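Local coordinates for protein 11S globulin (PDB 5WXU) that probably serves as a seed storage protein and binds the plant hormone auxin (indole-3-acetic acid) in its hexameric assembly, at residues E347-H353 with I388-Y394; R48-L52 with R73-C77; A78-A82 with I183-S187. All coordinates share one frame; numbering follows the deposited sequence. Where two conformers were deposited one is given.

Interaction 1 of 3, residues E347-H353 with I388-Y394; sequences EWNNNAH and IPQNYVY
Q390 reaches the segment 347-353 first through its backbone: its N-H points at ND1 of H353, N to ND1 2.9 Å, in a nearly straight bond (168°) lying close to the imidazole plane. ND1 therefore acts as the acceptor, while NE2 of H353 turns to the backbone of Q192 of the second subunit. Beyond the backbone, the Q390 side chain runs out extended, with CG anti to the backbone N (chi1 176°). CB lies 3.4 Å from A352 O, CG passes beside the carbonyl oxygens of N349 and N350, and NE2 ends 3.4 Å from N350 O in a weak hydrogen bond; the amide finds further partners in Q192 and E190 of the second subunit. Q390 and N391 form the corner of a type II turn, and N391 N bonds to N349 O at 2.9 Å. Water 1 accepts from N349 N and donates to P389 O and Y392 O, joining the strand end to the turn. Further along, E347 and Y394 form an antiparallel hydrogen-bonded pair, and CG of E347 rests over the face of the Y394 ring, 4.2 Å from its centroid, a CH-pi contact. N349 OD1, held by K409, lies 3.1 Å from Y394 OH. The Q390 N-H thus fixes ND1 of H353 as an acceptor, and a long amide suits position 390 because it serves its own fold, weakly, and the neighbouring subunit together.

Interaction 2 of 3, residues R48-L52 with R73-C77; sequences RVNPL and RELQC. With GOL (glycerol), chain T.
The N-terminal turn of helix 73-78 meets the loop leading to strand 56-60 in the first cupin domain, and E74 carries most of this contact. Its CB points toward the loop and the chain bends at chi2 (83°), which swings the carboxylate across to the backbone of N50. There OE2 accepts from N50 N, N to OE2 3.1 Å, through the anti lone pair and at a rather bent 135°. OE2 also lies 3.4 Å from CA of V49. A carboxylate suits this place, since OE2 can accept the loop N-H and also lie within hydrogen-bonding distance of a hydroxyl such as O3 of the glycerol beside it, 2.6 Å from E74 OE2. That glycerol probably comes from the crystallisation liquor. At the helix start, R73 N donates to glycerol O1, 2.9 Å and almost straight (178°). Nearer the root of E74 the contact becomes apolar. L52 CD1 comes within 3.7 Å of L75 CD1, the two side chains lying alongside each other and running opposite ways, and the same L52 methyl lies 4.1 Å from E74 CB, against the aliphatic root of the glutamate. Around this pair, L52 O receives the indole N-H of W68, V49 packs on V375 and on Y376 of strand 376-377 of the second cupin domain, and the helix is tied by the C77-C44 disulfide to the segment just ahead of the loop.

Interaction 3 of 3, residues A78-A82 with I183-S187; sequences AGIDA and IHDLS
Strands 80-82 and 183-185 run antiparallel, their axes 4.7 Å apart at closest approach and 162° between directions, with D81 and H184 exchanging two backbone hydrogen bonds (D81 N to H184 O 3.0 Å, H184 N to D81 O 2.9 Å). On one face I80, A82 and I183 bring their aliphatic groups together: I183 CD1 approaches A82 CB at 3.8 Å, and I183 CG2 meets I80 CG2 at 4.0 Å. Small A82 suits its place opposite the branched isoleucine. The other face carries D81 and H184, where L186 CD1 rests 3.6 Å from D81 OD2; the imidazole of H184 leads off to N98. Where the pairing ends, G79 leaves helix 73-78 with positive phi, a conformation easiest without a side chain, and its carbonyl oxygen receives weak hydrogen bonds from the N-H groups of L186 and S187. With chi1 at -179° the D185 carboxylate swings away from its own N, and OD1 lies 2.7 Å from water 2, which also bridges A78 O and S187 OG. D185 OD2 accepts from N188 ND2 and forms a salt bridge with R28 of the second subunit. Strands 80-87 and 178-185, distant in the chain, are neighbours in an antiparallel sheet of the first cupin domain's jelly-roll barrel.

Helix 73-78 joins interactions 2 and 3, whose centres lie 12 Å apart: it leads through G79 into strand 80-87, and L75 O is 3.1 Å from I80 N, a probable hydrogen bond. Interaction 1 belongs to the second cupin domain, yet it touches both of the others. P389 CG packs 4.0 Å from C77 SG of the disulfide, and H353 CD2 lies 3.7 Å from A78 CA, so the end of the helix lies against the loop and turn of the other domain. All three reach the second subunit, interaction 2 through the backbone of C77. None forms the auxin pocket; the side chain of N350 in interaction 1 is about 13 Å from a bound indole-3-acetic acid.

Interaction 1 of 3, residues E347-H353 with I388-Y394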
ATOM      1  N   GLU B 347      30.682 -11.335  -3.988  1.00 21.49           N
ATOM      2  CA  GLU B 347      29.397 -10.681  -4.250  1.00 24.96           C
ATOM      3  C   GLU B 347      29.471  -9.217  -3.964  1.00 20.49           C
ATOM      4  O   GLU B 347      30.492  -8.723  -3.575  1.00 19.06           O
ATOM      5  CB  GLU B 347      28.254 -11.316  -3.357  1.00 35.48           C
ATOM      6  CG  GLU B 347      28.323 -11.079  -1.836  1.00 37.57           C
ATOM      7  CD  GLU B 347      27.541 -12.085  -0.976  1.00 43.97           C
ATOM      8  OE1 GLU B 347      26.943 -13.076  -1.480  1.00 49.91           O
ATOM      9  OE2 GLU B 347      27.528 -11.852   0.255  1.00 43.86           O
ATOM     10  N   TRP B 348      28.348  -8.547  -4.165  1.00 17.73           N
ATOM     11  CA  TRP B 348      28.188  -7.163  -3.734  1.00 16.93           C
ATOM     12  C   TRP B 348      26.759  -7.004  -3.242  1.00 17.49           C
ATOM     13  O   TRP B 348      25.847  -7.767  -3.667  1.00 18.54           O
ATOM     14  CB  TRP B 348      28.424  -6.144  -4.825  1.00 17.51           C
ATOM     15  CG  TRP B 348      27.471  -6.101  -6.032  1.00 17.46           C
ATOM     16  CD1 TRP B 348      26.336  -5.323  -6.195  1.00 17.48           C
ATOM     17  CD2 TRP B 348      27.624  -6.807  -7.246  1.00 18.08           C
ATOM     18  NE1 TRP B 348      25.785  -5.560  -7.418  1.00 17.58           N
ATOM     19  CE2 TRP B 348      26.557  -6.453  -8.089  1.00 18.90           C
ATOM     20  CE3 TRP B 348      28.567  -7.745  -7.699  1.00 21.40           C
ATOM     21  CZ2 TRP B 348      26.414  -6.974  -9.377  1.00 18.85           C
ATOM     22  CZ3 TRP B 348      28.468  -8.227  -9.001  1.00 21.07           C
ATOM     23  CH2 TRP B 348      27.367  -7.864  -9.816  1.00 21.27           C
ATOM     24  N   ASN B 349      26.601  -6.014  -2.422  1.00 19.31           N
ATOM     25  CA  ASN B 349      25.279  -5.604  -1.922  1.00 22.10           C
ATOM     26  C   ASN B 349      24.699  -4.627  -2.928  1.00 19.67           C
ATOM     27  O   ASN B 349      25.287  -3.562  -3.233  1.00 16.96           O
ATOM     28  CB  ASN B 349      25.442  -4.922  -0.588  1.00 23.87           C
ATOM     29  CG  ASN B 349      25.963  -5.840   0.501  1.00 27.47           C
ATOM     30  OD1 ASN B 349      25.470  -6.941   0.687  1.00 34.06           O
ATOM     31  ND2 ASN B 349      26.945  -5.373   1.237  1.00 37.80           N
ATOM     32  N   ASN B 350      23.528  -4.936  -3.441  1.00 19.68           N
ATOM     33  CA  ASN B 350      23.026  -4.100  -4.489  0.51 19.86           C
ATOM     34  C   ASN B 350      22.179  -2.912  -3.961  1.00 21.48           C
ATOM     35  O   ASN B 350      22.150  -1.918  -4.616  1.00 25.46           O
ATOM     36  CB  ASN B 350      22.387  -4.938  -5.596  0.51 22.11           C
ATOM     37  CG  ASN B 350      21.389  -5.922  -5.065  0.51 23.82           C
ATOM     38  OD1 ASN B 350      21.497  -7.147  -5.270  0.51 25.29           O
ATOM     39  ND2 ASN B 350      20.405  -5.391  -4.340  0.51 18.24           N
ATOM     40  N   ASN B 351      21.642  -2.986  -2.744  1.00 21.00           N
ATOM     41  CA  ASN B 351      20.735  -1.957  -2.258  1.00 22.34           C
ATOM     42  C   ASN B 351      20.981  -1.519  -0.832  1.00 23.00           C
ATOM     43  O   ASN B 351      20.033  -1.142  -0.148  1.00 22.37           O
ATOM     44  CB  ASN B 351      19.276  -2.463  -2.422  1.00 20.11           C
ATOM     45  CG  ASN B 351      18.970  -3.732  -1.650  1.00 21.62           C
ATOM     46  OD1 ASN B 351      19.846  -4.301  -1.006  1.00 22.18           O
ATOM     47  ND2 ASN B 351      17.702  -4.165  -1.659  1.00 23.86           N
ATOM     48  N   ALA B 352      22.223  -1.634  -0.352  1.00 19.17           N
ATOM     49  CA  ALA B 352      22.493  -1.475   1.057  1.00 18.23           C
ATOM     50  C   ALA B 352      23.966  -1.418   1.319  1.00 17.41           C
ATOM     51  O   ALA B 352      24.726  -1.995   0.570  1.00 17.22           O
ATOM     52  CB  ALA B 352      21.853  -2.573   1.899  1.00 19.20           C
ATOM     53  N   HIS B 353      24.325  -0.766   2.411  1.00 18.11           N
ATOM     54  CA  HIS B 353      25.634  -0.978   3.070  1.00 17.95           C
ATOM     55  C   HIS B 353      25.564  -2.132   4.046  1.00 17.15           C
ATOM     56  O   HIS B 353      24.490  -2.457   4.622  1.00 18.12           O
ATOM     57  CB  HIS B 353      26.088   0.223   3.804  1.00 17.96           C
ATOM     58  CG  HIS B 353      26.048   1.450   3.022  1.00 18.77           C
ATOM     59  ND1 HIS B 353      26.650   1.567   1.792  1.00 18.80           N
ATOM     60  CD2 HIS B 353      25.466   2.639   3.295  1.00 17.56           C
ATOM     61  CE1 HIS B 353      26.460   2.794   1.355  1.00 20.10           C
ATOM     62  NE2 HIS B 353      25.722   3.458   2.238  1.00 18.93           N
ATOM     63  N   ILE B 388      31.224  -2.704   4.509  1.00 18.07           N
ATOM     64  CA  ILE B 388      31.312  -2.865   3.087  1.00 19.15           C
ATOM     65  C   ILE B 388      30.225  -1.980   2.442  1.00 19.61           C
ATOM     66  O   ILE B 388      29.037  -2.342   2.537  1.00 21.18           O
ATOM     67  CB  ILE B 388      31.177  -4.289   2.617  1.00 20.52           C
ATOM     68  CG1 ILE B 388      32.278  -5.140   3.236  1.00 22.84           C
ATOM     69  CG2 ILE B 388      31.387  -4.343   1.128  1.00 20.46           C
ATOM     70  CD1 ILE B 388      31.978  -6.564   3.293  1.00 24.05           C
ATOM     71  N   PRO B 389      30.609  -0.865   1.857  1.00 20.41           N
ATOM     72  CA  PRO B 389      29.561  -0.020   1.170  1.00 19.08           C
ATOM     73  C   PRO B 389      28.889  -0.725   0.012  1.00 19.49           C
ATOM     74  O   PRO B 389      29.453  -1.628  -0.621  1.00 18.20           O
ATOM     75  CB  PRO B 389      30.347   1.199   0.639  1.00 20.92           C
ATOM     76  CG  PRO B 389      31.629   1.223   1.506  1.00 21.67           C
ATOM     77  CD  PRO B 389      31.942  -0.243   1.705  1.00 21.87           C
ATOM     78  N   GLN B 390      27.639  -0.324  -0.235  1.00 17.28           N
ATOM     79  CA  GLN B 390      26.881  -0.644  -1.435  1.00 16.05           C
ATOM     80  C   GLN B 390      27.732  -0.738  -2.693  1.00 17.55           C
ATOM     81  O   GLN B 390      28.583   0.133  -2.918  1.00 18.62           O
ATOM     82  CB  GLN B 390      25.839   0.431  -1.614  1.00 16.51           C
ATOM     83  CG  GLN B 390      25.012   0.306  -2.881  1.00 16.29           C
ATOM     84  CD  GLN B 390      24.004   1.464  -3.083  1.00 18.93           C
ATOM     85  OE1 GLN B 390      23.995   2.485  -2.394  1.00 19.30           O
ATOM     86  NE2 GLN B 390      23.113   1.276  -4.069  1.00 20.32           N
ATOM     87  N   ASN B 391      27.614  -1.882  -3.346  1.00 16.23           N
ATOM     88  CA  ASN B 391      28.168  -2.177  -4.633  1.00 17.62           C
ATOM     89  C   ASN B 391      29.666  -2.504  -4.570  1.00 16.84           C
ATOM     90  O   ASN B 391      30.204  -2.876  -5.612  1.00 16.43           O
ATOM     91  CB  ASN B 391      27.951  -1.067  -5.688  1.00 18.71           C
ATOM     92  CG  ASN B 391      26.531  -0.986  -6.206  1.00 20.60           C
ATOM     93  OD1 ASN B 391      25.646  -1.860  -5.928  1.00 22.20           O
ATOM     94  ND2 ASN B 391      26.276   0.042  -6.993  1.00 20.60           N
ATOM     95  N   TYR B 392      30.336  -2.367  -3.409  1.00 15.36           N
ATOM     96  CA  TYR B 392      31.739  -2.821  -3.362  1.00 18.90           C
ATOM     97  C   TYR B 392      31.727  -4.359  -3.413  1.00 18.34           C
ATOM     98  O   TYR B 392      30.939  -5.022  -2.746  1.00 16.76           O
ATOM     99  CB  TYR B 392      32.425  -2.369  -2.057  1.00 16.93           C
ATOM    100  CG  TYR B 392      32.901  -0.932  -2.073  1.00 19.43           C
ATOM    101  CD1 TYR B 392      32.014   0.147  -2.174  1.00 19.72           C
ATOM    102  CD2 TYR B 392      34.244  -0.631  -1.826  1.00 21.17           C
ATOM    103  CE1 TYR B 392      32.485   1.452  -2.183  1.00 22.23           C
ATOM    104  CE2 TYR B 392      34.694   0.659  -1.793  1.00 20.00           C
ATOM    105  CZ  TYR B 392      33.823   1.700  -1.923  1.00 20.93           C
ATOM    106  OH  TYR B 392      34.287   2.965  -1.869  1.00 24.33           O
ATOM    107  N   VAL B 393      32.663  -4.943  -4.176  1.00 17.94           N
ATOM    108  CA  VAL B 393      32.736  -6.382  -4.299  1.00 17.69           C
ATOM    109  C   VAL B 393      33.526  -6.950  -3.134  1.00 18.56           C
ATOM    110  O   VAL B 393      34.522  -6.349  -2.702  1.00 19.69           O
ATOM    111  CB  VAL B 393      33.331  -6.789  -5.639  1.00 19.59           C
ATOM    112  CG1 VAL B 393      33.500  -8.290  -5.751  1.00 19.23           C
ATOM    113  CG2 VAL B 393      32.375  -6.349  -6.722  1.00 20.89           C
ATOM    114  N   TYR B 394      33.085  -8.071  -2.601  1.00 18.39           N
ATOM    115  CA  TYR B 394      33.832  -8.686  -1.485  1.00 20.07           C
ATOM    116  C   TYR B 394      33.821 -10.172  -1.442  1.00 21.06           C
ATOM    117  O   TYR B 394      32.849 -10.799  -1.863  1.00 21.43           O
ATOM    118  CB  TYR B 394      33.370  -8.151  -0.130  1.00 20.94           C
ATOM    119  CG  TYR B 394      31.910  -8.387   0.218  1.00 24.71           C
ATOM    120  CD1 TYR B 394      30.915  -7.704  -0.437  1.00 25.31           C
ATOM    121  CD2 TYR B 394      31.551  -9.143   1.302  1.00 31.87           C
ATOM    122  CE1 TYR B 394      29.605  -7.858  -0.085  1.00 29.14           C
ATOM    123  CE2 TYR B 394      30.220  -9.321   1.668  1.00 30.59           C
ATOM    124  CZ  TYR B 394      29.249  -8.663   0.957  1.00 36.81           C
ATOM    125  OH  TYR B 394      27.911  -8.775   1.291  1.00 36.48           O
TER
HETATM  126  O   HOH W   1      28.625  -4.382  -1.444  1.00 17.39           O

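Interaction 2 of 3, residues R48-L52 with R73-C77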
ATOM      1  N   ARG B  48      40.304   2.828   0.885  1.00 31.27           N
ATOM      2  CA  ARG B  48      40.571   1.755   1.798  1.00 34.53           C
ATOM      3  C   ARG B  48      39.449   1.621   2.835  1.00 28.72           C
ATOM      4  O   ARG B  48      38.813   2.607   3.184  1.00 30.82           O
ATOM      5  CB  ARG B  48      41.942   1.955   2.484  1.00 42.63           C
ATOM      6  CG  ARG B  48      41.976   2.679   3.834  1.00 54.51           C
ATOM      7  CD  ARG B  48      43.418   2.803   4.374  1.00 62.96           C
ATOM      8  NE  ARG B  48      44.100   1.505   4.442  1.00 67.75           N
ATOM      9  CZ  ARG B  48      45.337   1.309   4.902  1.00 78.91           C
ATOM     10  NH1 ARG B  48      46.062   2.319   5.380  1.00 81.58           N
ATOM     11  NH2 ARG B  48      45.853   0.078   4.908  1.00 83.45           N
ATOM     12  N   VAL B  49      39.204   0.395   3.281  1.00 26.25           N
ATOM     13  CA  VAL B  49      38.387   0.108   4.434  1.00 28.78           C
ATOM     14  C   VAL B  49      39.229  -0.823   5.320  1.00 32.09           C
ATOM     15  O   VAL B  49      40.216  -1.392   4.859  1.00 30.37           O
ATOM     16  CB  VAL B  49      36.987  -0.421   4.025  1.00 33.84           C
ATOM     17  CG1 VAL B  49      36.383   0.480   2.947  1.00 37.89           C
ATOM     18  CG2 VAL B  49      37.035  -1.843   3.560  1.00 33.03           C
ATOM     19  N   ASN B  50      38.964  -0.843   6.603  1.00 27.53           N
ATOM     20  CA  ASN B  50      39.742  -1.656   7.526  1.00 32.56           C
ATOM     21  C   ASN B  50      38.750  -2.152   8.524  1.00 26.36           C
ATOM     22  O   ASN B  50      37.818  -1.445   8.828  1.00 26.06           O
ATOM     23  CB  ASN B  50      40.828  -0.833   8.283  1.00 36.04           C
ATOM     24  CG  ASN B  50      41.831  -0.187   7.349  1.00 45.12           C
ATOM     25  OD1 ASN B  50      41.816   1.031   7.152  1.00 56.95           O
ATOM     26  ND2 ASN B  50      42.690  -0.994   6.741  1.00 45.67           N
ATOM     27  N   PRO B  51      38.973  -3.331   9.079  1.00 29.33           N
ATOM     28  CA  PRO B  51      38.279  -3.720  10.300  1.00 29.08           C
ATOM     29  C   PRO B  51      38.637  -2.724  11.374  1.00 28.35           C
ATOM     30  O   PRO B  51      39.775  -2.142  11.375  1.00 25.75           O
ATOM     31  CB  PRO B  51      38.851  -5.120  10.625  1.00 27.34           C
ATOM     32  CG  PRO B  51      39.589  -5.555   9.421  1.00 30.78           C
ATOM     33  CD  PRO B  51      39.993  -4.335   8.695  1.00 30.76           C
ATOM     34  N   LEU B  52      37.665  -2.451  12.239  1.00 23.50           N
ATOM     35  CA  LEU B  52      37.772  -1.346  13.187  1.00 24.90           C
ATOM     36  C   LEU B  52      37.504  -1.896  14.553  1.00 22.88           C
ATOM     37  O   LEU B  52      36.664  -2.793  14.712  1.00 24.15           O
ATOM     38  CB  LEU B  52      36.688  -0.247  12.910  1.00 25.32           C
ATOM     39  CG  LEU B  52      36.696   0.381  11.533  1.00 27.91           C
ATOM     40  CD1 LEU B  52      35.614   1.434  11.397  1.00 30.14           C
ATOM     41  CD2 LEU B  52      38.083   0.997  11.351  1.00 34.64           C
ATOM     42  N   ARG B  73      35.798   7.479   8.393  1.00 21.52           N
ATOM     43  CA  ARG B  73      35.230   7.555   7.051  1.00 25.72           C
ATOM     44  C   ARG B  73      34.244   6.384   6.758  1.00 22.76           C
ATOM     45  O   ARG B  73      33.173   6.617   6.181  1.00 24.00           O
ATOM     46  CB  ARG B  73      36.330   7.633   5.986  1.00 30.51           C
ATOM     47  CG  ARG B  73      36.773   9.057   5.702  1.00 35.69           C
ATOM     48  CD  ARG B  73      37.707   9.159   4.519  1.00 42.50           C
ATOM     49  NE  ARG B  73      37.106   8.999   3.174  1.00 46.36           N
ATOM     50  CZ  ARG B  73      36.263   9.844   2.570  1.00 49.61           C
ATOM     51  NH1 ARG B  73      35.828  10.937   3.174  1.00 58.92           N
ATOM     52  NH2 ARG B  73      35.825   9.595   1.344  1.00 43.34           N
ATOM     53  N   GLU B  74      34.614   5.174   7.161  1.00 22.85           N
ATOM     54  CA  GLU B  74      33.727   3.988   7.027  1.00 25.53           C
ATOM     55  C   GLU B  74      32.311   4.242   7.610  1.00 24.59           C
ATOM     56  O   GLU B  74      31.285   3.997   6.932  1.00 20.45           O
ATOM     57  CB  GLU B  74      34.253   2.743   7.715  1.00 26.57           C
ATOM     58  CG  GLU B  74      35.455   2.053   7.104  1.00 32.96           C
ATOM     59  CD  GLU B  74      36.807   2.658   7.490  1.00 37.97           C
ATOM     60  OE1 GLU B  74      36.868   3.790   8.055  1.00 39.63           O
ATOM     61  OE2 GLU B  74      37.807   1.999   7.205  1.00 35.34           O
ATOM     62  N   LEU B  75      32.285   4.678   8.866  1.00 20.49           N
ATOM     63  CA  LEU B  75      31.034   4.903   9.603  1.00 21.92           C
ATOM     64  C   LEU B  75      30.255   6.072   9.047  1.00 23.04           C
ATOM     65  O   LEU B  75      28.999   6.028   8.974  1.00 21.96           O
ATOM     66  CB  LEU B  75      31.274   5.109  11.099  1.00 23.13           C
ATOM     67  CG  LEU B  75      31.166   3.862  11.952  1.00 23.20           C
ATOM     68  CD1 LEU B  75      32.289   2.932  11.682  1.00 25.78           C
ATOM     69  CD2 LEU B  75      31.100   4.105  13.447  1.00 22.55           C
ATOM     70  N   GLN B  76      30.962   7.150   8.679  1.00 20.80           N
ATOM     71  CA  GLN B  76      30.288   8.293   8.085  1.00 23.97           C
ATOM     72  C   GLN B  76      29.665   7.935   6.768  1.00 20.82           C
ATOM     73  O   GLN B  76      28.565   8.409   6.510  1.00 22.39           O
ATOM     74  CB  GLN B  76      31.239   9.444   7.839  1.00 28.51           C
ATOM     75  CG  GLN B  76      31.834   9.954   9.109  1.00 33.37           C
ATOM     76  CD  GLN B  76      31.347  11.301   9.497  1.00 41.48           C
ATOM     77  OE1 GLN B  76      30.972  11.527  10.669  1.00 50.50           O
ATOM     78  NE2 GLN B  76      31.392  12.233   8.549  1.00 40.86           N
ATOM     79  N   CYS B  77      30.356   7.126   5.954  1.00 18.97           N
ATOM     80  CA  CYS B  77      29.836   6.658   4.638  1.00 20.74           C
ATOM     81  C   CYS B  77      28.570   5.770   4.842  1.00 18.95           C
ATOM     82  O   CYS B  77      27.535   5.962   4.176  1.00 18.56           O
ATOM     83  CB  CYS B  77      30.887   5.831   3.845  1.00 19.52           C
ATOM     84  SG  CYS B  77      30.211   4.850   2.484  1.00 20.86           S
TER
HETATM   85  C1  GOL T 507      39.796   6.537   8.451  1.00 49.11           C
HETATM   86  O1  GOL T 507      38.691   7.460   8.673  1.00 34.97           O
HETATM   87  C2  GOL T 507      39.394   5.053   8.483  1.00 50.54           C
HETATM   88  O2  GOL T 507      38.753   4.761   9.761  1.00 51.01           O
HETATM   89  C3  GOL T 507      40.572   4.082   8.209  1.00 51.36           C
HETATM   90  O3  GOL T 507      40.240   2.937   7.369  1.00 47.90           O

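Interaction 3 of 3, residues A78-A82 with I183-S187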
ATOM      1  N   ALA B  78      28.624   4.889   5.836  1.00 21.14           N
ATOM      2  CA  ALA B  78      27.531   3.970   6.071  1.00 20.41           C
ATOM      3  C   ALA B  78      26.365   4.626   6.809  1.00 19.16           C
ATOM      4  O   ALA B  78      25.243   4.090   6.797  1.00 20.12           O
ATOM      5  CB  ALA B  78      27.989   2.780   6.846  1.00 20.76           C
ATOM      6  N   GLY B  79      26.609   5.775   7.422  1.00 17.41           N
ATOM      7  CA  GLY B  79      25.565   6.481   8.088  1.00 18.30           C
ATOM      8  C   GLY B  79      25.199   5.854   9.422  1.00 17.44           C
ATOM      9  O   GLY B  79      24.044   5.847   9.801  1.00 17.34           O
ATOM     10  N   ILE B  80      26.179   5.261  10.103  1.00 15.39           N
ATOM     11  CA  ILE B  80      25.859   4.506  11.311  1.00 18.10           C
ATOM     12  C   ILE B  80      26.709   4.901  12.492  1.00 18.75           C
ATOM     13  O   ILE B  80      27.817   5.449  12.284  1.00 20.62           O
ATOM     14  CB  ILE B  80      25.929   2.959  11.093  1.00 18.83           C
ATOM     15  CG1 ILE B  80      27.307   2.470  10.701  1.00 20.35           C
ATOM     16  CG2 ILE B  80      24.860   2.405  10.138  1.00 18.93           C
ATOM     17  CD1 ILE B  80      27.952   1.809  11.931  1.00 20.95           C
ATOM     18  N   ASP B  81      26.192   4.612  13.686  1.00 18.09           N
ATOM     19  CA  ASP B  81      27.016   4.500  14.913  1.00 21.56           C
ATOM     20  C   ASP B  81      27.009   3.074  15.373  1.00 20.20           C
ATOM     21  O   ASP B  81      26.022   2.330  15.182  1.00 20.19           O
ATOM     22  CB  ASP B  81      26.549   5.425  16.013  1.00 25.64           C
ATOM     23  CG  ASP B  81      27.153   6.812  15.850  1.00 36.06           C
ATOM     24  OD1 ASP B  81      28.300   6.935  15.334  1.00 46.55           O
ATOM     25  OD2 ASP B  81      26.485   7.781  16.172  1.00 40.32           O
ATOM     26  N   ALA B  82      28.119   2.659  16.000  1.00 19.43           N
ATOM     27  CA  ALA B  82      28.234   1.356  16.568  1.00 18.35           C
ATOM     28  C   ALA B  82      28.753   1.446  18.016  1.00 20.87           C
ATOM     29  O   ALA B  82      29.687   2.218  18.338  1.00 20.81           O
ATOM     30  CB  ALA B  82      29.140   0.498  15.709  1.00 18.35           C
ATOM     31  N   ILE B 183      23.787  -1.135  16.542  1.00 15.82           N
ATOM     32  CA  ILE B 183      24.034  -0.425  15.312  1.00 16.42           C
ATOM     33  C   ILE B 183      22.876   0.552  15.174  1.00 16.62           C
ATOM     34  O   ILE B 183      21.700   0.171  14.993  1.00 16.55           O
ATOM     35  CB  ILE B 183      24.108  -1.321  14.102  1.00 17.20           C
ATOM     36  CG1 ILE B 183      25.126  -2.434  14.253  1.00 18.46           C
ATOM     37  CG2 ILE B 183      24.472  -0.507  12.862  1.00 18.44           C
ATOM     38  CD1 ILE B 183      26.510  -2.011  14.708  1.00 19.86           C
ATOM     39  N   HIS B 184      23.207   1.823  15.277  1.00 15.87           N
ATOM     40  CA  HIS B 184      22.233   2.918  15.059  1.00 17.95           C
ATOM     41  C   HIS B 184      22.298   3.413  13.647  1.00 17.38           C
ATOM     42  O   HIS B 184      23.402   3.688  13.164  1.00 17.41           O
ATOM     43  CB  HIS B 184      22.459   4.091  15.994  1.00 16.34           C
ATOM     44  CG  HIS B 184      21.993   3.881  17.387  1.00 20.13           C
ATOM     45  ND1 HIS B 184      22.871   3.515  18.385  1.00 22.51           N
ATOM     46  CD2 HIS B 184      20.785   4.076  17.999  1.00 22.33           C
ATOM     47  CE1 HIS B 184      22.227   3.403  19.527  1.00 21.23           C
ATOM     48  NE2 HIS B 184      20.958   3.730  19.326  1.00 22.80           N
ATOM     49  N   ASP B 185      21.146   3.507  12.972  1.00 14.17           N
ATOM     50  CA  ASP B 185      21.100   3.942  11.562  1.00 14.81           C
ATOM     51  C   ASP B 185      20.832   5.427  11.518  1.00 15.12           C
ATOM     52  O   ASP B 185      19.661   5.890  11.534  1.00 15.04           O
ATOM     53  CB  ASP B 185      20.020   3.117  10.848  1.00 14.78           C
ATOM     54  CG  ASP B 185      19.908   3.443   9.416  1.00 15.93           C
ATOM     55  OD1 ASP B 185      20.760   4.217   8.907  1.00 17.99           O
ATOM     56  OD2 ASP B 185      18.866   2.991   8.824  1.00 17.99           O
ATOM     57  N   LEU B 186      21.891   6.220  11.520  1.00 15.99           N
ATOM     58  CA  LEU B 186      21.720   7.662  11.572  1.00 15.76           C
ATOM     59  C   LEU B 186      21.066   8.278  10.348  1.00 15.28           C
ATOM     60  O   LEU B 186      20.384   9.265  10.470  1.00 15.99           O
ATOM     61  CB  LEU B 186      23.089   8.348  11.720  1.00 15.76           C
ATOM     62  CG  LEU B 186      23.857   7.919  12.981  1.00 18.14           C
ATOM     63  CD1 LEU B 186      25.208   8.646  12.971  1.00 20.73           C
ATOM     64  CD2 LEU B 186      23.140   8.168  14.274  1.00 19.58           C
ATOM     65  N   SER B 187      21.289   7.740   9.166  1.00 14.40           N
ATOM     66  CA  SER B 187      20.783   8.330   7.959  1.00 16.60           C
ATOM     67  C   SER B 187      19.338   7.973   7.698  1.00 16.14           C
ATOM     68  O   SER B 187      18.803   8.363   6.666  1.00 15.93           O
ATOM     69  CB  SER B 187      21.630   7.990   6.708  1.00 16.28           C
ATOM     70  OG  SER B 187      21.370   6.683   6.206  1.00 16.74           O
TER
HETATM   71  O   HOH W   2      22.633   4.471   6.976  1.00 17.52           O